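Local coordinates for competence protein PILN (Thermus thermophilus, PDB 4BHQ) that probably serves, through its periplasmic domain, in the inner-membrane platform that initiates type IV pilus assembly, at residues 52-64 against 71-83. Numbering follows the deposited sequence.
Sequences PWSQYLAAFINQI and LEVALRSVSARAL
Asn-62 reads both backbone groups of Leu-75 with one side-chain amide: its OD1 takes the N-H of Leu-75 on an in-plane lone pair (2.8 Å), and its ND2 gives a proton to Leu-75 O (2.7 Å). An asparagine suits the place because its short amide offers C=O and N-H2 together; flipped, it would probably set donor against donor. OD1 also accepts from a water that donates to Val-73 O as well. Were Asn-62 an alanine, the N-H and C=O of Leu-75 would probably lose these mates, and the water one of its acceptors. At the start of helix 53-63, Ser-54 O accepts from Val-78 N (3.1 Å) while keeping its helical bond to Ala-58 N; the two donors approach from opposite faces of the carbonyl plane. Ser-54 OG donates to Gln-55 OE1 (2.7 Å), and Gln-55, bent at chi2 (60°), turns NE2 back for a weak bond to Arg-76 O. Between these polar ends the small Ala-58 lets CB approach Leu-75 O to 3.4 Å, and the side chains of Leu-57 and Val-78 cross at about a right angle, Leu-57 CD2 lying 3.7 Å from Val-78 CG1. Arg-76 and Ser-77 both face Gln-109 in a classic beta bulge on strand 73-82, outermost in the sheet within this chain. Hydrogen bonds to strand backbone groups, as well as apolar contacts, thus join helix to strand.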
ATOM      1  N   PRO A  52       7.384   9.469  -9.352  1.00 26.71           N
ATOM      2  CA  PRO A  52       7.538   9.316  -7.890  1.00 22.89           C
ATOM      3  C   PRO A  52       6.615   8.184  -7.323  1.00 21.52           C
ATOM      4  O   PRO A  52       5.580   8.476  -6.659  1.00 20.90           O
ATOM      5  CB  PRO A  52       7.061  10.661  -7.336  1.00 23.21           C
ATOM      6  CG  PRO A  52       6.107  11.211  -8.418  1.00 26.26           C
ATOM      7  CD  PRO A  52       6.577  10.659  -9.742  1.00 26.93           C
ATOM      8  N   TRP A  53       6.992   6.952  -7.590  1.00 19.73           N
ATOM      9  CA  TRP A  53       6.194   5.772  -7.191  1.00 21.41           C
ATOM     10  C   TRP A  53       5.853   5.749  -5.759  1.00 19.72           C
ATOM     11  O   TRP A  53       4.763   5.365  -5.388  1.00 18.02           O
ATOM     12  CB  TRP A  53       7.037   4.526  -7.495  1.00 24.12           C
ATOM     13  CG  TRP A  53       7.121   4.275  -8.981  1.00 31.71           C
ATOM     14  CD1 TRP A  53       8.226   4.336  -9.822  1.00 31.54           C
ATOM     15  CD2 TRP A  53       6.015   3.872  -9.830  1.00 34.04           C
ATOM     16  NE1 TRP A  53       7.855   4.018 -11.093  1.00 34.20           N
ATOM     17  CE2 TRP A  53       6.551   3.728 -11.155  1.00 35.27           C
ATOM     18  CE3 TRP A  53       4.666   3.608  -9.600  1.00 35.03           C
ATOM     19  CZ2 TRP A  53       5.777   3.325 -12.194  1.00 39.31           C
ATOM     20  CZ3 TRP A  53       3.892   3.274 -10.681  1.00 42.60           C
ATOM     21  CH2 TRP A  53       4.429   3.123 -11.925  1.00 32.52           C
ATOM     22  N   SER A  54       6.782   6.190  -4.898  1.00 17.12           N
ATOM     23  CA  SER A  54       6.592   6.100  -3.462  1.00 18.82           C
ATOM     24  C   SER A  54       5.420   6.946  -2.957  1.00 17.28           C
ATOM     25  O   SER A  54       4.710   6.571  -2.001  1.00 18.87           O
ATOM     26  CB  SER A  54       7.921   6.426  -2.770  1.00 20.01           C
ATOM     27  OG  SER A  54       8.107   7.842  -2.855  1.00 29.71           O
ATOM     28  N   GLN A  55       5.149   8.019  -3.667  1.00 19.16           N
ATOM     29  CA  GLN A  55       3.980   8.904  -3.340  1.00 21.04           C
ATOM     30  C   GLN A  55       2.660   8.323  -3.887  1.00 19.72           C
ATOM     31  O   GLN A  55       1.616   8.434  -3.242  1.00 20.76           O
ATOM     32  CB  GLN A  55       4.198  10.333  -3.940  1.00 21.24           C
ATOM     33  CG  GLN A  55       5.116  11.239  -3.027  1.00 24.07           C
ATOM     34  CD  GLN A  55       6.476  10.596  -2.852  1.00 29.93           C
ATOM     35  OE1 GLN A  55       7.109  10.177  -3.821  1.00 29.77           O
ATOM     36  NE2 GLN A  55       6.894  10.445  -1.631  1.00 27.15           N
ATOM     37  N   TYR A  56       2.699   7.746  -5.085  1.00 20.36           N
ATOM     38  CA  TYR A  56       1.495   7.144  -5.672  1.00 18.89           C
ATOM     39  C   TYR A  56       1.076   5.942  -4.835  1.00 19.50           C
ATOM     40  O   TYR A  56      -0.105   5.740  -4.574  1.00 19.01           O
ATOM     41  CB  TYR A  56       1.713   6.738  -7.129  1.00 19.25           C
ATOM     42  CG  TYR A  56       1.715   7.916  -8.126  1.00 21.50           C
ATOM     43  CD1 TYR A  56       0.530   8.568  -8.471  1.00 24.37           C
ATOM     44  CD2 TYR A  56       2.901   8.351  -8.723  1.00 21.92           C
ATOM     45  CE1 TYR A  56       0.485   9.574  -9.389  1.00 22.62           C
ATOM     46  CE2 TYR A  56       2.904   9.354  -9.659  1.00 23.03           C
ATOM     47  CZ  TYR A  56       1.691   9.985  -9.970  1.00 27.67           C
ATOM     48  OH  TYR A  56       1.692  10.984 -10.871  1.00 26.26           O
ATOM     49  N   LEU A  57       2.066   5.110  -4.462  1.00 19.42           N
ATOM     50  CA  LEU A  57       1.783   3.971  -3.561  1.00 17.89           C
ATOM     51  C   LEU A  57       1.275   4.448  -2.203  1.00 17.62           C
ATOM     52  O   LEU A  57       0.284   3.860  -1.661  1.00 19.97           O
ATOM     53  CB  LEU A  57       3.062   3.117  -3.433  1.00 20.29           C
ATOM     54  CG  LEU A  57       3.039   1.882  -2.524  1.00 24.76           C
ATOM     55  CD1 LEU A  57       1.843   0.997  -2.932  1.00 22.55           C
ATOM     56  CD2 LEU A  57       4.392   1.123  -2.614  1.00 21.36           C
ATOM     57  N   ALA A  58       1.895   5.444  -1.617  1.00 17.64           N
ATOM     58  CA  ALA A  58       1.324   5.941  -0.305  1.00 19.31           C
ATOM     59  C   ALA A  58      -0.144   6.369  -0.485  1.00 17.60           C
ATOM     60  O   ALA A  58      -0.980   6.048   0.324  1.00 15.93           O
ATOM     61  CB  ALA A  58       2.174   7.156   0.235  1.00 18.22           C
ATOM     62  N   ALA A  59      -0.424   7.134  -1.554  1.00 17.06           N
ATOM     63  CA  ALA A  59      -1.771   7.620  -1.793  1.00 17.17           C
ATOM     64  C   ALA A  59      -2.753   6.456  -1.993  1.00 17.43           C
ATOM     65  O   ALA A  59      -3.868   6.487  -1.477  1.00 18.11           O
ATOM     66  CB  ALA A  59      -1.806   8.522  -3.089  1.00 18.07           C
ATOM     67  N   PHE A  60      -2.342   5.457  -2.760  1.00 17.98           N
ATOM     68  CA  PHE A  60      -3.198   4.248  -2.973  1.00 18.53           C
ATOM     69  C   PHE A  60      -3.516   3.577  -1.665  1.00 18.87           C
ATOM     70  O   PHE A  60      -4.680   3.241  -1.360  1.00 17.69           O
ATOM     71  CB  PHE A  60      -2.442   3.237  -3.899  1.00 18.38           C
ATOM     72  CG  PHE A  60      -3.114   1.869  -3.943  1.00 21.80           C
ATOM     73  CD1 PHE A  60      -4.383   1.712  -4.567  1.00 23.57           C
ATOM     74  CD2 PHE A  60      -2.560   0.785  -3.270  1.00 20.21           C
ATOM     75  CE1 PHE A  60      -5.048   0.452  -4.532  1.00 24.45           C
ATOM     76  CE2 PHE A  60      -3.206  -0.443  -3.252  1.00 22.37           C
ATOM     77  CZ  PHE A  60      -4.460  -0.606  -3.886  1.00 24.04           C
ATOM     78  N   ILE A  61      -2.485   3.379  -0.825  1.00 17.66           N
ATOM     79  CA  ILE A  61      -2.703   2.755   0.477  1.00 16.46           C
ATOM     80  C   ILE A  61      -3.626   3.581   1.370  1.00 18.56           C
ATOM     81  O   ILE A  61      -4.512   3.032   2.006  1.00 20.37           O
ATOM     82  CB  ILE A  61      -1.367   2.485   1.184  1.00 20.05           C
ATOM     83  CG1 ILE A  61      -0.575   1.401   0.323  1.00 15.75           C
ATOM     84  CG2 ILE A  61      -1.668   1.964   2.625  1.00 16.96           C
ATOM     85  CD1 ILE A  61       0.883   1.187   0.773  1.00 20.34           C
ATOM     86  N   ASN A  62      -3.464   4.905   1.360  1.00 16.73           N
ATOM     87  CA  ASN A  62      -4.317   5.747   2.163  1.00 17.73           C
ATOM     88  C   ASN A  62      -5.761   5.741   1.677  1.00 19.19           C
ATOM     89  O   ASN A  62      -6.679   6.101   2.449  1.00 19.33           O
ATOM     90  CB  ASN A  62      -3.813   7.219   2.121  1.00 15.11           C
ATOM     91  CG  ASN A  62      -2.508   7.416   2.851  1.00 16.20           C
ATOM     92  OD1 ASN A  62      -2.086   6.569   3.667  1.00 15.72           O
ATOM     93  ND2 ASN A  62      -1.813   8.482   2.512  1.00 14.33           N
ATOM     94  N   GLN A  63      -5.977   5.386   0.392  1.00 18.45           N
ATOM     95  CA  GLN A  63      -7.364   5.368  -0.151  1.00 19.53           C
ATOM     96  C   GLN A  63      -8.169   4.108   0.237  1.00 21.67           C
ATOM     97  O   GLN A  63      -9.418   4.063   0.134  1.00 20.56           O
ATOM     98  CB  GLN A  63      -7.306   5.562  -1.658  1.00 20.43           C
ATOM     99  CG  GLN A  63      -8.622   5.985  -2.278  1.00 22.33           C
ATOM    100  CD  GLN A  63      -9.078   7.369  -1.800  1.00 24.80           C
ATOM    101  OE1 GLN A  63      -8.266   8.191  -1.346  1.00 24.90           O
ATOM    102  NE2 GLN A  63     -10.361   7.630  -1.934  1.00 23.86           N
ATOM    103  N   ILE A  64      -7.460   3.048   0.626  1.00 19.84           N
ATOM    104  CA  ILE A  64      -8.110   1.806   1.005  1.00 18.47           C
ATOM    105  C   ILE A  64      -9.003   2.063   2.198  1.00 20.16           C
ATOM    106  O   ILE A  64      -8.563   2.566   3.184  1.00 23.40           O
ATOM    107  CB  ILE A  64      -7.069   0.693   1.289  1.00 18.91           C
ATOM    108  CG1 ILE A  64      -6.266   0.368   0.015  1.00 17.82           C
ATOM    109  CG2 ILE A  64      -7.755  -0.548   1.839  1.00 16.22           C
ATOM    110  CD1 ILE A  64      -5.102  -0.565   0.299  1.00 23.53           C
ATOM    111  N   LEU A  71      -8.748   7.154   9.185  1.00 33.07           N
ATOM    112  CA  LEU A  71      -7.381   6.798   8.785  1.00 25.44           C
ATOM    113  C   LEU A  71      -6.415   7.222   9.898  1.00 25.39           C
ATOM    114  O   LEU A  71      -5.918   8.344   9.874  1.00 21.29           O
ATOM    115  CB  LEU A  71      -7.044   7.532   7.468  1.00 24.40           C
ATOM    116  CG  LEU A  71      -5.723   7.177   6.774  1.00 23.53           C
ATOM    117  CD1 LEU A  71      -5.762   5.709   6.360  1.00 20.25           C
ATOM    118  CD2 LEU A  71      -5.569   8.097   5.572  1.00 20.16           C
ATOM    119  N   GLU A  72      -6.129   6.356  10.854  1.00 21.95           N
ATOM    120  CA  GLU A  72      -5.377   6.816  12.005  1.00 25.76           C
ATOM    121  C   GLU A  72      -3.877   6.962  11.727  1.00 22.64           C
ATOM    122  O   GLU A  72      -3.191   7.664  12.453  1.00 22.71           O
ATOM    123  CB  GLU A  72      -5.664   5.953  13.270  1.00 30.74           C
ATOM    124  CG  GLU A  72      -5.339   4.458  13.135  1.00 32.57           C
ATOM    125  CD  GLU A  72      -5.407   3.725  14.500  1.00 39.66           C
ATOM    126  OE1 GLU A  72      -6.146   4.220  15.402  1.00 37.25           O
ATOM    127  OE2 GLU A  72      -4.667   2.725  14.703  1.00 30.81           O
ATOM    128  N   VAL A  73      -3.404   6.263  10.712  1.00 21.53           N
ATOM    129  CA  VAL A  73      -2.058   6.399  10.154  1.00 21.68           C
ATOM    130  C   VAL A  73      -2.121   6.633   8.647  1.00 22.06           C
ATOM    131  O   VAL A  73      -2.661   5.803   7.868  1.00 22.18           O
ATOM    132  CB  VAL A  73      -1.191   5.180  10.450  1.00 23.79           C
ATOM    133  CG1 VAL A  73       0.143   5.281   9.698  1.00 21.84           C
ATOM    134  CG2 VAL A  73      -0.922   5.107  11.976  1.00 22.38           C
ATOM    135  N   ALA A  74      -1.609   7.776   8.220  1.00 18.71           N
ATOM    136  CA  ALA A  74      -1.546   8.068   6.767  1.00 20.71           C
ATOM    137  C   ALA A  74      -0.126   8.007   6.290  1.00 23.69           C
ATOM    138  O   ALA A  74       0.780   8.624   6.897  1.00 20.35           O
ATOM    139  CB  ALA A  74      -2.154   9.441   6.512  1.00 22.44           C
ATOM    140  N   LEU A  75       0.113   7.309   5.175  1.00 22.23           N
ATOM    141  CA  LEU A  75       1.465   7.266   4.654  1.00 23.39           C
ATOM    142  C   LEU A  75       1.692   8.418   3.663  1.00 21.82           C
ATOM    143  O   LEU A  75       0.805   8.775   2.908  1.00 23.43           O
ATOM    144  CB  LEU A  75       1.768   5.856   4.068  1.00 21.83           C
ATOM    145  CG  LEU A  75       1.557   4.728   5.144  1.00 24.28           C
ATOM    146  CD1 LEU A  75       1.641   3.368   4.523  1.00 21.43           C
ATOM    147  CD2 LEU A  75       2.694   4.851   6.182  1.00 24.66           C
ATOM    148  N   ARG A  76       2.922   8.941   3.622  1.00 20.00           N
ATOM    149  CA  ARG A  76       3.311  10.007   2.733  1.00 18.15           C
ATOM    150  C   ARG A  76       4.327   9.529   1.732  1.00 21.30           C
ATOM    151  O   ARG A  76       4.501  10.123   0.627  1.00 22.21           O
ATOM    152  CB  ARG A  76       3.918  11.195   3.527  1.00 20.49           C
ATOM    153  CG  ARG A  76       2.913  11.793   4.463  1.00 25.56           C
ATOM    154  CD  ARG A  76       1.741  12.401   3.550  1.00 26.77           C
ATOM    155  NE  ARG A  76       0.702  12.902   4.436  1.00 31.97           N
ATOM    156  CZ  ARG A  76      -0.570  12.978   4.118  1.00 29.80           C
ATOM    157  NH1 ARG A  76      -0.978  12.554   2.877  1.00 28.92           N
ATOM    158  NH2 ARG A  76      -1.377  13.525   4.976  1.00 27.87           N
ATOM    159  N   SER A  77       5.041   8.468   2.090  1.00 19.94           N
ATOM    160  CA  SER A  77       6.006   7.886   1.154  1.00 19.98           C
ATOM    161  C   SER A  77       6.217   6.455   1.519  1.00 20.16           C
ATOM    162  O   SER A  77       6.387   6.115   2.693  1.00 19.60           O
ATOM    163  CB  SER A  77       7.357   8.671   1.193  1.00 22.02           C
ATOM    164  OG  SER A  77       8.271   8.028   0.293  1.00 29.16           O
ATOM    165  N   VAL A  78       6.161   5.588   0.524  1.00 20.72           N
ATOM    166  CA  VAL A  78       6.467   4.179   0.748  1.00 21.80           C
ATOM    167  C   VAL A  78       7.402   3.722  -0.369  1.00 23.89           C
ATOM    168  O   VAL A  78       6.954   3.527  -1.528  1.00 20.17           O
ATOM    169  CB  VAL A  78       5.187   3.309   0.689  1.00 23.46           C
ATOM    170  CG1 VAL A  78       5.569   1.832   0.836  1.00 21.29           C
ATOM    171  CG2 VAL A  78       4.134   3.733   1.764  1.00 21.72           C
ATOM    172  N   SER A  79       8.672   3.521  -0.049  1.00 20.52           N
ATOM    173  CA  SER A  79       9.657   3.121  -1.074  1.00 19.71           C
ATOM    174  C   SER A  79      10.040   1.682  -0.777  1.00 20.79           C
ATOM    175  O   SER A  79      10.055   1.257   0.351  1.00 26.51           O
ATOM    176  CB  SER A  79      10.913   4.028  -1.025  1.00 22.60           C
ATOM    177  OG  SER A  79      11.850   3.477  -0.091  1.00 27.34           O
ATOM    178  N   ALA A  80      10.285   0.893  -1.787  1.00 23.35           N
ATOM    179  CA  ALA A  80      10.630  -0.512  -1.616  1.00 25.31           C
ATOM    180  C   ALA A  80      11.982  -0.757  -2.256  1.00 27.54           C
ATOM    181  O   ALA A  80      12.340  -0.087  -3.214  1.00 27.73           O
ATOM    182  CB  ALA A  80       9.550  -1.369  -2.299  1.00 30.20           C
ATOM    183  N   ARG A  81      12.733  -1.732  -1.741  1.00 25.34           N
ATOM    184  CA  ARG A  81      13.954  -2.128  -2.424  1.00 27.53           C
ATOM    185  C   ARG A  81      14.270  -3.576  -2.072  1.00 28.16           C
ATOM    186  O   ARG A  81      13.943  -4.029  -0.993  1.00 26.90           O
ATOM    187  CB  ARG A  81      15.144  -1.216  -2.080  1.00 26.20           C
ATOM    188  CG  ARG A  81      15.681  -1.422  -0.658  1.00 26.77           C
ATOM    189  CD  ARG A  81      16.911  -0.519  -0.401  1.00 30.61           C
ATOM    190  NE  ARG A  81      17.376  -0.632   0.961  1.00 32.63           N
ATOM    191  CZ  ARG A  81      18.484  -1.266   1.309  1.00 33.51           C
ATOM    192  NH1 ARG A  81      19.278  -1.820   0.378  1.00 37.10           N
ATOM    193  NH2 ARG A  81      18.773  -1.369   2.574  1.00 33.46           N
ATOM    194  N   ALA A  82      14.941  -4.276  -2.985  1.00 32.75           N
ATOM    195  CA  ALA A  82      15.335  -5.682  -2.704  1.00 30.98           C
ATOM    196  C   ALA A  82      16.743  -5.725  -2.192  1.00 30.53           C
ATOM    197  O   ALA A  82      17.589  -4.974  -2.618  1.00 34.57           O
ATOM    198  CB  ALA A  82      15.130  -6.578  -3.957  1.00 36.28           C
ATOM    199  N   LEU A  83      16.991  -6.592  -1.230  1.00 33.88           N
ATOM    200  CA  LEU A  83      18.338  -6.678  -0.615  1.00 37.34           C
ATOM    201  C   LEU A  83      19.188  -7.746  -1.323  1.00 41.26           C
ATOM    202  O   LEU A  83      18.732  -8.867  -1.530  1.00 35.14           O
ATOM    203  CB  LEU A  83      18.224  -7.033   0.852  1.00 37.84           C
ATOM    204  CG  LEU A  83      18.113  -5.887   1.873  1.00 37.94           C
ATOM    205  CD1 LEU A  83      16.951  -4.968   1.617  1.00 33.69           C
ATOM    206  CD2 LEU A  83      18.053  -6.475   3.286  1.00 44.41           C
TER
HETATM  207  O   HOH W   1      -2.312   4.459   5.262  1.00 21.17           O